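Local coordinates for PAC2 family protein (Streptomyces avermitilis, PDB 3MNF) that is of unknown function but belongs to the PAC2 family, named after proteasome assembly chaperones, and forms the PAC2 part of a longer protein, at residues 5-10 with 115-120; 31-36 with 208-213; 38-43 with 69-74. All blocks are in the same frame, centred on the assembly; numbering follows the deposited sequence.

In the fold
Interactions 1 and 3 hold the same mixed sheet, and interaction 2 lies at the edge of the fold, beside the sheet. Interaction 1 joins two inner parallel strands in the core and is all backbone bonds and aliphatic packing. Interaction 3 pairs strand 36-40, outermost within this chain, with strand 70-78. It is antiparallel, carries a bulge, and has charged neighbours from other subunits. Interaction 2 is only partly buried. It sets the end of helix 21-32 against the loop after helix 192-206, by side-chain contact around an indole. Interactions 2 and 3 touch through Glu36 and Val74, because strand 36-40 follows directly after that helix.

Interaction 1 of 3, residues 5-10 with 115-120; sequences DPVMVA and LVVVLG
Strand 7-10 runs parallel to 115-120, Met8 beside Val116 and Ala10 beside Val118, the two strand axes 4.7 Å apart and inclined at 16°. Four backbone bonds hold the register. Met8 N gives to Leu115 O at 3.0 Å, and Val117 N gives to Met8 O at 2.8 Å. Further along, Ala10 N reaches Val117 O and Leu119 N reaches Ala10 O, both at 2.9 Å.

On one face lie Val7, Val9, Leu115 and Val117. Val7 CG1 is anti to the backbone N (chi1 -180°), which brings this methyl beside the neighbouring strand. There it meets Leu115 CD2 at 4.1 Å and also touches Val117 CG2. The Val7 and Leu115 side chains run side by side. Val9 CG1 meets Leu119 CG at 4.2 Å, the two side chains crossing at a slant. Helix 192-206 packs on the Leu115 and Val117 part of this face, with Leu202, Leu205 and Ile206 on Val117.

The other face carries Met8, a selenomethionine, with Ala10, Val116 and Val118. Met8 CG packs on Val116 CG1 at 4.3 Å before the chain leads away.

Strands 82-91 and 175-183 flank the pair, so both strands are internal. The side chains that meet here are aliphatic or the selenomethionine, and polar pairing is left to the main chain. This is a hydrophobic sheet core in which backbone bonds fix the register.

Interaction 2 of 3, residues 31-36 with 208-213; sequences REWKGE and VRIPLG
Trp33 turns the NE1, CZ2 and CH2 side of its indole to the loop 208-213. Its CG is anti to the carbonyl carbon (chi1 -77°), at the point where the chain leaves helix 21-32. Arg209 O lies at the ring edge, in its plane, 3.2 Å from Trp33 CZ2. Pro211 crosses the indole at about a right angle, with its CD 3.6 Å from Trp33 NE1. Ile210 also crosses at about a right angle, and its CG1 is 4.0 Å from Trp33 CH2. Val208 approaches at a slant, CG1 to Trp33 CH2 at 3.5 Å. Val75, Val77 and Leu85 of the sheet also touch the indole.

Just before it in the chain, Glu32 lays its CG 3.6 Å from Pro211 O. That carbonyl accepts a hydrogen bond from His28 of the same helix. Lys34, with positive phi, ends the helix in a Schellman motif.

An alanine in place of Trp33 would probably open a gap between the sheet and the loop, leaving Val208, Ile210 and Pro211 without their aromatic partner.

The contact is mostly apolar, and the indole fills the corner between helix end, sheet and loop. The bond from His28 and the bond from Ile210 N to the Glu203 carboxylate add polar fixing of the loop.

Interaction 3 of 3, residues 38-43 with 69-74; sequences FAALDA and TTRLSV
Leu72 O is gripped by two successive amides of the neighbouring strand. Phe38 N gives it a nearly straight bond of 2.9 Å, and Ala39 N a longer one of 3.3 Å on a lone pair in the carbonyl plane. The return bond runs from Leu72 N to Ala39 O. Past the non-hydrogen-bonded pair Ala40 and Arg71, Leu41 N gives to Thr70 O at 2.9 Å.

Phe38 CG sits between the backbone N and the carbonyl carbon (chi1 63°), the crowded position. The ring lies against the other strand, with Leu72 O over one face. Leu72 CB makes an off-centre CH-pi contact, 4.2 Å from the Phe38 ring centre. Val74 crosses the ring at about a right angle, its CG2 3.5 Å from Phe38 CD1. Val74 N lies at the ring edge, in plane.

Ala39 CB packs on Leu72 CD1 at 4.2 Å. Ala40 CB sits over one face of the Arg71 guanidinium, 3.6 Å from NH1. That same NH1 forms a salt bridge with Glu110 of the second subunit, so the sheet margin is also an interface. Leu41 and Thr70 run side by side, CD1 to CB at 4.2 Å, next to Phe100 of helix 97-111. The hydroxyl of Thr70 bonds instead to Tyr47.

Two residues, Phe38 and Ala39, thus face one, Leu72. With a psi of -7° at Phe38, this is a classic beta bulge in an antiparallel pair, placed in a strand that lies at one margin of this chain's sheet.

Interaction 1 of 3, residues 5-10 with 115-120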
loop_
_atom_site.group_PDB
_atom_site.type_symbol
_atom_site.label_atom_id
_atom_site.label_comp_id
_atom_site.label_asym_id
_atom_site.label_seq_id
_atom_site.Cartn_x
_atom_site.Cartn_y
_atom_site.Cartn_z
ATOM N N ASP A 5 29.237 -13.790 -17.669
ATOM C CA ASP A 5 28.174 -13.448 -16.673
ATOM C C ASP A 5 27.289 -12.382 -17.304
ATOM O O ASP A 5 27.792 -11.628 -18.161
ATOM C CB ASP A 5 28.808 -12.955 -15.360
ATOM C CG ASP A 5 29.589 -14.079 -14.599
ATOM O OD1 ASP A 5 30.666 -14.549 -15.072
ATOM O OD2 ASP A 5 29.122 -14.483 -13.505
ATOM N N PRO A 6 25.975 -12.340 -16.936
ATOM C CA PRO A 6 24.988 -11.372 -17.498
ATOM C C PRO A 6 25.162 -9.959 -16.979
ATOM O O PRO A 6 25.354 -9.776 -15.790
ATOM C CB PRO A 6 23.626 -11.909 -17.039
ATOM C CG PRO A 6 23.881 -13.237 -16.477
ATOM C CD PRO A 6 25.324 -13.352 -16.091
ATOM N N VAL A 7 25.092 -8.968 -17.860
ATOM C CA VAL A 7 25.229 -7.562 -17.461
ATOM C C VAL A 7 23.914 -6.825 -17.691
ATOM O O VAL A 7 23.232 -7.046 -18.690
ATOM C CB VAL A 7 26.356 -6.839 -18.249
ATOM C CG1 VAL A 7 26.487 -5.390 -17.812
ATOM C CG2 VAL A 7 27.675 -7.533 -18.069
HETATM N N MSE A 8 23.561 -5.944 -16.765
HETATM C CA MSE A 8 22.368 -5.124 -16.900
HETATM C C MSE A 8 22.798 -3.726 -17.300
HETATM O O MSE A 8 23.652 -3.118 -16.654
HETATM C CB MSE A 8 21.588 -5.105 -15.575
HETATM C CG MSE A 8 20.453 -4.059 -15.479
HETATM SE SE MSE A 8 19.495 -4.134 -13.752
HETATM C CE MSE A 8 18.539 -5.840 -13.857
ATOM N N VAL A 9 22.220 -3.216 -18.373
ATOM C CA VAL A 9 22.503 -1.857 -18.808
ATOM C C VAL A 9 21.215 -1.082 -18.733
ATOM O O VAL A 9 20.257 -1.437 -19.400
ATOM C CB VAL A 9 23.019 -1.815 -20.262
ATOM C CG1 VAL A 9 23.393 -0.394 -20.648
ATOM C CG2 VAL A 9 24.202 -2.729 -20.425
ATOM N N ALA A 10 21.185 -0.030 -17.935
ATOM C CA ALA A 10 19.939 0.699 -17.748
ATOM C C ALA A 10 20.060 2.151 -18.145
ATOM O O ALA A 10 21.148 2.712 -18.131
ATOM C CB ALA A 10 19.486 0.596 -16.321
ATOM N N LEU A 115 27.062 -7.497 -12.982
ATOM C CA LEU A 115 27.433 -6.095 -13.064
ATOM C C LEU A 115 26.283 -5.252 -13.625
ATOM O O LEU A 115 25.635 -5.641 -14.607
ATOM C CB LEU A 115 28.672 -5.959 -13.941
ATOM C CG LEU A 115 29.057 -4.607 -14.536
ATOM C CD1 LEU A 115 29.677 -3.678 -13.498
ATOM C CD2 LEU A 115 29.994 -4.836 -15.681
ATOM N N VAL A 116 26.041 -4.100 -12.999
ATOM C CA VAL A 116 25.048 -3.145 -13.493
ATOM C C VAL A 116 25.708 -1.870 -14.037
ATOM O O VAL A 116 26.372 -1.135 -13.285
ATOM C CB VAL A 116 24.051 -2.745 -12.390
ATOM C CG1 VAL A 116 23.023 -1.802 -12.934
ATOM C CG2 VAL A 116 23.368 -3.960 -11.831
ATOM N N VAL A 117 25.529 -1.594 -15.328
ATOM C CA VAL A 117 25.967 -0.302 -15.861
ATOM C C VAL A 117 24.778 0.614 -16.141
ATOM O O VAL A 117 23.823 0.229 -16.834
ATOM C CB VAL A 117 26.792 -0.429 -17.144
ATOM C CG1 VAL A 117 27.345 0.937 -17.537
ATOM C CG2 VAL A 117 27.913 -1.475 -16.986
ATOM N N VAL A 118 24.829 1.830 -15.616
ATOM C CA VAL A 118 23.754 2.781 -15.867
ATOM C C VAL A 118 24.263 3.931 -16.726
ATOM O O VAL A 118 25.351 4.444 -16.491
ATOM C CB VAL A 118 23.151 3.332 -14.553
ATOM C CG1 VAL A 118 21.811 4.033 -14.839
ATOM C CG2 VAL A 118 22.999 2.213 -13.509
ATOM N N LEU A 119 23.485 4.344 -17.714
ATOM C CA LEU A 119 23.944 5.386 -18.607
ATOM C C LEU A 119 23.202 6.676 -18.344
ATOM O O LEU A 119 22.013 6.659 -18.074
ATOM C CB LEU A 119 23.736 4.957 -20.053
ATOM C CG LEU A 119 24.363 3.642 -20.532
ATOM C CD1 LEU A 119 24.209 3.500 -22.035
ATOM C CD2 LEU A 119 25.824 3.551 -20.153
ATOM N N GLY A 120 23.892 7.797 -18.414
ATOM C CA GLY A 120 23.216 9.069 -18.290
ATOM C C GLY A 120 23.859 10.180 -19.095
ATOM O O GLY A 120 25.026 10.079 -19.539
#

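Interaction 2 of 3, residues 31-36 with 208-213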
loop_
_atom_site.group_PDB
_atom_site.type_symbol
_atom_site.label_atom_id
_atom_site.label_comp_id
_atom_site.label_asym_id
_atom_site.label_seq_id
_atom_site.Cartn_x
_atom_site.Cartn_y
_atom_site.Cartn_z
ATOM N N ARG A 31 17.137 -2.368 -30.183
ATOM C CA ARG A 31 16.793 -2.467 -31.595
ATOM C C ARG A 31 17.797 -3.347 -32.339
ATOM O O ARG A 31 17.416 -4.404 -32.834
ATOM C CB ARG A 31 16.715 -1.068 -32.200
ATOM C CG ARG A 31 16.278 -0.963 -33.662
ATOM C CD ARG A 31 16.364 0.514 -34.127
ATOM N NE ARG A 31 16.170 1.432 -32.982
ATOM C CZ ARG A 31 17.003 2.421 -32.630
ATOM N NH1 ARG A 31 18.101 2.675 -33.363
ATOM N NH2 ARG A 31 16.724 3.166 -31.555
ATOM N N GLU A 32 19.070 -2.931 -32.379
ATOM C CA GLU A 32 20.097 -3.634 -33.164
ATOM C C GLU A 32 20.194 -5.112 -32.817
ATOM O O GLU A 32 20.361 -5.943 -33.707
ATOM C CB GLU A 32 21.497 -3.007 -33.038
ATOM C CG GLU A 32 21.645 -1.515 -33.370
ATOM C CD GLU A 32 21.034 -1.070 -34.704
ATOM O OE1 GLU A 32 21.447 -1.578 -35.781
ATOM O OE2 GLU A 32 20.150 -0.167 -34.652
ATOM N N TRP A 33 20.087 -5.436 -31.533
ATOM C CA TRP A 33 20.195 -6.819 -31.079
ATOM C C TRP A 33 18.857 -7.547 -30.932
ATOM O O TRP A 33 18.812 -8.657 -30.403
ATOM C CB TRP A 33 20.968 -6.890 -29.763
ATOM C CG TRP A 33 22.450 -6.753 -29.902
ATOM C CD1 TRP A 33 23.227 -7.231 -30.917
ATOM C CD2 TRP A 33 23.342 -6.130 -28.971
ATOM N NE1 TRP A 33 24.549 -6.925 -30.686
ATOM C CE2 TRP A 33 24.646 -6.254 -29.495
ATOM C CE3 TRP A 33 23.167 -5.479 -27.741
ATOM C CZ2 TRP A 33 25.770 -5.746 -28.836
ATOM C CZ3 TRP A 33 24.284 -4.984 -27.076
ATOM C CH2 TRP A 33 25.569 -5.118 -27.628
ATOM N N LYS A 34 17.783 -6.922 -31.411
ATOM C CA LYS A 34 16.418 -7.481 -31.352
ATOM C C LYS A 34 16.092 -8.063 -29.967
ATOM O O LYS A 34 15.899 -9.270 -29.815
ATOM C CB LYS A 34 16.190 -8.525 -32.495
ATOM N N GLY A 35 16.060 -7.190 -28.962
ATOM C CA GLY A 35 15.896 -7.609 -27.580
ATOM C C GLY A 35 14.498 -8.097 -27.286
ATOM O O GLY A 35 13.522 -7.513 -27.738
ATOM N N GLU A 36 14.402 -9.173 -26.512
ATOM C CA GLU A 36 13.116 -9.789 -26.203
ATOM C C GLU A 36 12.625 -9.365 -24.806
ATOM O O GLU A 36 13.258 -9.716 -23.795
ATOM C CB GLU A 36 13.225 -11.331 -26.336
ATOM N N VAL A 208 32.345 -5.858 -25.465
ATOM C CA VAL A 208 31.286 -6.379 -26.309
ATOM C C VAL A 208 31.215 -5.518 -27.556
ATOM O O VAL A 208 31.126 -4.297 -27.453
ATOM C CB VAL A 208 29.927 -6.380 -25.545
ATOM C CG1 VAL A 208 28.777 -5.950 -26.421
ATOM C CG2 VAL A 208 29.651 -7.744 -24.976
ATOM N N ARG A 209 31.275 -6.150 -28.724
ATOM C CA ARG A 209 31.095 -5.462 -29.997
ATOM C C ARG A 209 29.686 -4.891 -30.100
ATOM O O ARG A 209 28.730 -5.651 -30.122
ATOM C CB ARG A 209 31.266 -6.460 -31.137
ATOM C CG ARG A 209 31.254 -5.831 -32.509
ATOM C CD ARG A 209 32.655 -5.373 -32.880
ATOM N NE ARG A 209 32.663 -4.471 -34.027
ATOM C CZ ARG A 209 33.767 -4.064 -34.643
ATOM N NH1 ARG A 209 34.955 -4.480 -34.226
ATOM N NH2 ARG A 209 33.684 -3.245 -35.681
ATOM N N ILE A 210 29.551 -3.570 -30.177
ATOM C CA ILE A 210 28.236 -2.953 -30.373
ATOM C C ILE A 210 28.067 -2.468 -31.813
ATOM O O ILE A 210 28.867 -1.646 -32.289
ATOM C CB ILE A 210 28.046 -1.743 -29.465
ATOM C CG1 ILE A 210 28.173 -2.154 -27.993
ATOM C CG2 ILE A 210 26.719 -1.083 -29.767
ATOM C CD1 ILE A 210 28.364 -1.009 -27.030
ATOM N N PRO A 211 27.028 -2.959 -32.514
ATOM C CA PRO A 211 26.763 -2.463 -33.869
ATOM C C PRO A 211 26.173 -1.057 -33.803
ATOM O O PRO A 211 25.132 -0.852 -33.183
ATOM C CB PRO A 211 25.749 -3.471 -34.438
ATOM C CG PRO A 211 25.696 -4.603 -33.439
ATOM C CD PRO A 211 26.054 -3.986 -32.117
ATOM N N LEU A 212 26.850 -0.102 -34.430
ATOM C CA LEU A 212 26.501 1.311 -34.323
ATOM C C LEU A 212 25.544 1.789 -35.412
ATOM O O LEU A 212 25.145 2.955 -35.416
ATOM C CB LEU A 212 27.766 2.170 -34.326
ATOM C CG LEU A 212 28.936 1.739 -33.432
ATOM C CD1 LEU A 212 30.277 2.154 -34.055
ATOM C CD2 LEU A 212 28.791 2.262 -32.004
ATOM N N GLY A 213 25.177 0.891 -36.327
ATOM C CA GLY A 213 24.240 1.202 -37.408
ATOM C C GLY A 213 24.491 2.556 -38.047
ATOM O O GLY A 213 25.617 2.864 -38.439
#

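Interaction 3 of 3, residues 38-43 with 69-74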
loop_
_atom_site.group_PDB
_atom_site.type_symbol
_atom_site.label_atom_id
_atom_site.label_comp_id
_atom_site.label_asym_id
_atom_site.label_seq_id
_atom_site.Cartn_x
_atom_site.Cartn_y
_atom_site.Cartn_z
ATOM N N PHE A 38 10.582 -9.133 -21.293
ATOM C CA PHE A 38 9.974 -10.090 -20.387
ATOM C C PHE A 38 9.336 -9.460 -19.138
ATOM O O PHE A 38 8.694 -10.159 -18.363
ATOM C CB PHE A 38 10.993 -11.130 -19.977
ATOM C CG PHE A 38 12.130 -10.565 -19.225
ATOM C CD1 PHE A 38 13.239 -10.072 -19.895
ATOM C CD2 PHE A 38 12.094 -10.499 -17.841
ATOM C CE1 PHE A 38 14.306 -9.530 -19.200
ATOM C CE2 PHE A 38 13.148 -9.955 -17.135
ATOM C CZ PHE A 38 14.259 -9.461 -17.823
ATOM N N ALA A 39 9.508 -8.161 -18.923
ATOM C CA ALA A 39 8.892 -7.546 -17.756
ATOM C C ALA A 39 8.783 -6.036 -17.867
ATOM O O ALA A 39 9.691 -5.385 -18.335
ATOM C CB ALA A 39 9.658 -7.936 -16.477
ATOM N N ALA A 40 7.660 -5.494 -17.444
ATOM C CA ALA A 40 7.546 -4.072 -17.232
ATOM C C ALA A 40 7.214 -3.820 -15.749
ATOM O O ALA A 40 6.397 -4.541 -15.168
ATOM C CB ALA A 40 6.467 -3.510 -18.115
ATOM N N LEU A 41 7.839 -2.822 -15.122
ATOM C CA LEU A 41 7.431 -2.461 -13.771
ATOM C C LEU A 41 6.025 -1.871 -13.789
ATOM O O LEU A 41 5.628 -1.197 -14.744
ATOM C CB LEU A 41 8.377 -1.472 -13.119
ATOM C CG LEU A 41 9.809 -1.936 -12.893
ATOM C CD1 LEU A 41 10.557 -0.913 -12.056
ATOM C CD2 LEU A 41 9.846 -3.270 -12.218
ATOM N N ASP A 42 5.272 -2.149 -12.731
ATOM C CA ASP A 42 3.923 -1.653 -12.590
ATOM C C ASP A 42 3.889 -0.128 -12.416
ATOM O O ASP A 42 4.166 0.382 -11.328
ATOM C CB ASP A 42 3.300 -2.316 -11.376
ATOM C CG ASP A 42 1.850 -2.039 -11.266
ATOM O OD1 ASP A 42 1.437 -1.015 -11.834
ATOM O OD2 ASP A 42 1.124 -2.846 -10.636
ATOM N N ALA A 43 3.509 0.591 -13.470
ATOM C CA ALA A 43 3.496 2.043 -13.458
ATOM C C ALA A 43 2.723 2.591 -12.283
ATOM O O ALA A 43 3.160 3.541 -11.641
ATOM C CB ALA A 43 2.941 2.558 -14.718
ATOM N N THR A 69 6.514 3.561 -18.303
ATOM C CA THR A 69 7.032 2.521 -17.410
ATOM C C THR A 69 8.518 2.247 -17.587
ATOM O O THR A 69 9.200 3.026 -18.202
ATOM C CB THR A 69 6.149 1.227 -17.429
ATOM O OG1 THR A 69 6.453 0.424 -16.272
ATOM C CG2 THR A 69 6.322 0.444 -18.740
ATOM N N THR A 70 9.016 1.186 -16.977
ATOM C CA THR A 70 10.404 0.805 -17.093
ATOM C C THR A 70 10.313 -0.632 -17.493
ATOM O O THR A 70 9.714 -1.444 -16.779
ATOM C CB THR A 70 11.132 0.941 -15.749
ATOM O OG1 THR A 70 11.171 2.328 -15.384
ATOM C CG2 THR A 70 12.539 0.417 -15.835
ATOM N N ARG A 71 10.869 -0.942 -18.658
ATOM C CA ARG A 71 10.673 -2.247 -19.239
ATOM C C ARG A 71 11.998 -2.989 -19.312
ATOM O O ARG A 71 13.037 -2.382 -19.565
ATOM C CB ARG A 71 10.020 -2.103 -20.597
ATOM C CG ARG A 71 9.437 -3.387 -21.159
ATOM C CD ARG A 71 8.471 -3.108 -22.334
ATOM N NE ARG A 71 7.763 -1.828 -22.181
ATOM C CZ ARG A 71 6.484 -1.697 -21.833
ATOM N NH1 ARG A 71 5.719 -2.775 -21.598
ATOM N NH2 ARG A 71 5.965 -0.472 -21.732
ATOM N N LEU A 72 11.951 -4.296 -19.055
ATOM C CA LEU A 72 13.130 -5.156 -19.094
ATOM C C LEU A 72 13.108 -6.160 -20.261
ATOM O O LEU A 72 12.115 -6.868 -20.463
ATOM C CB LEU A 72 13.277 -5.903 -17.772
ATOM C CG LEU A 72 13.545 -5.087 -16.503
ATOM C CD1 LEU A 72 12.239 -4.727 -15.794
ATOM C CD2 LEU A 72 14.441 -5.846 -15.541
ATOM N N SER A 73 14.204 -6.212 -21.019
ATOM C CA SER A 73 14.354 -7.188 -22.102
ATOM C C SER A 73 15.745 -7.813 -22.102
ATOM O O SER A 73 16.683 -7.230 -21.540
ATOM C CB SER A 73 14.108 -6.529 -23.452
ATOM O OG SER A 73 15.097 -5.558 -23.720
ATOM N N VAL A 74 15.854 -8.989 -22.730
ATOM C CA VAL A 74 17.109 -9.755 -22.850
ATOM C C VAL A 74 17.637 -9.704 -24.265
ATOM O O VAL A 74 16.894 -9.951 -25.220
ATOM C CB VAL A 74 16.919 -11.271 -22.623
ATOM C CG1 VAL A 74 18.224 -11.910 -22.213
ATOM C CG2 VAL A 74 15.858 -11.552 -21.596
#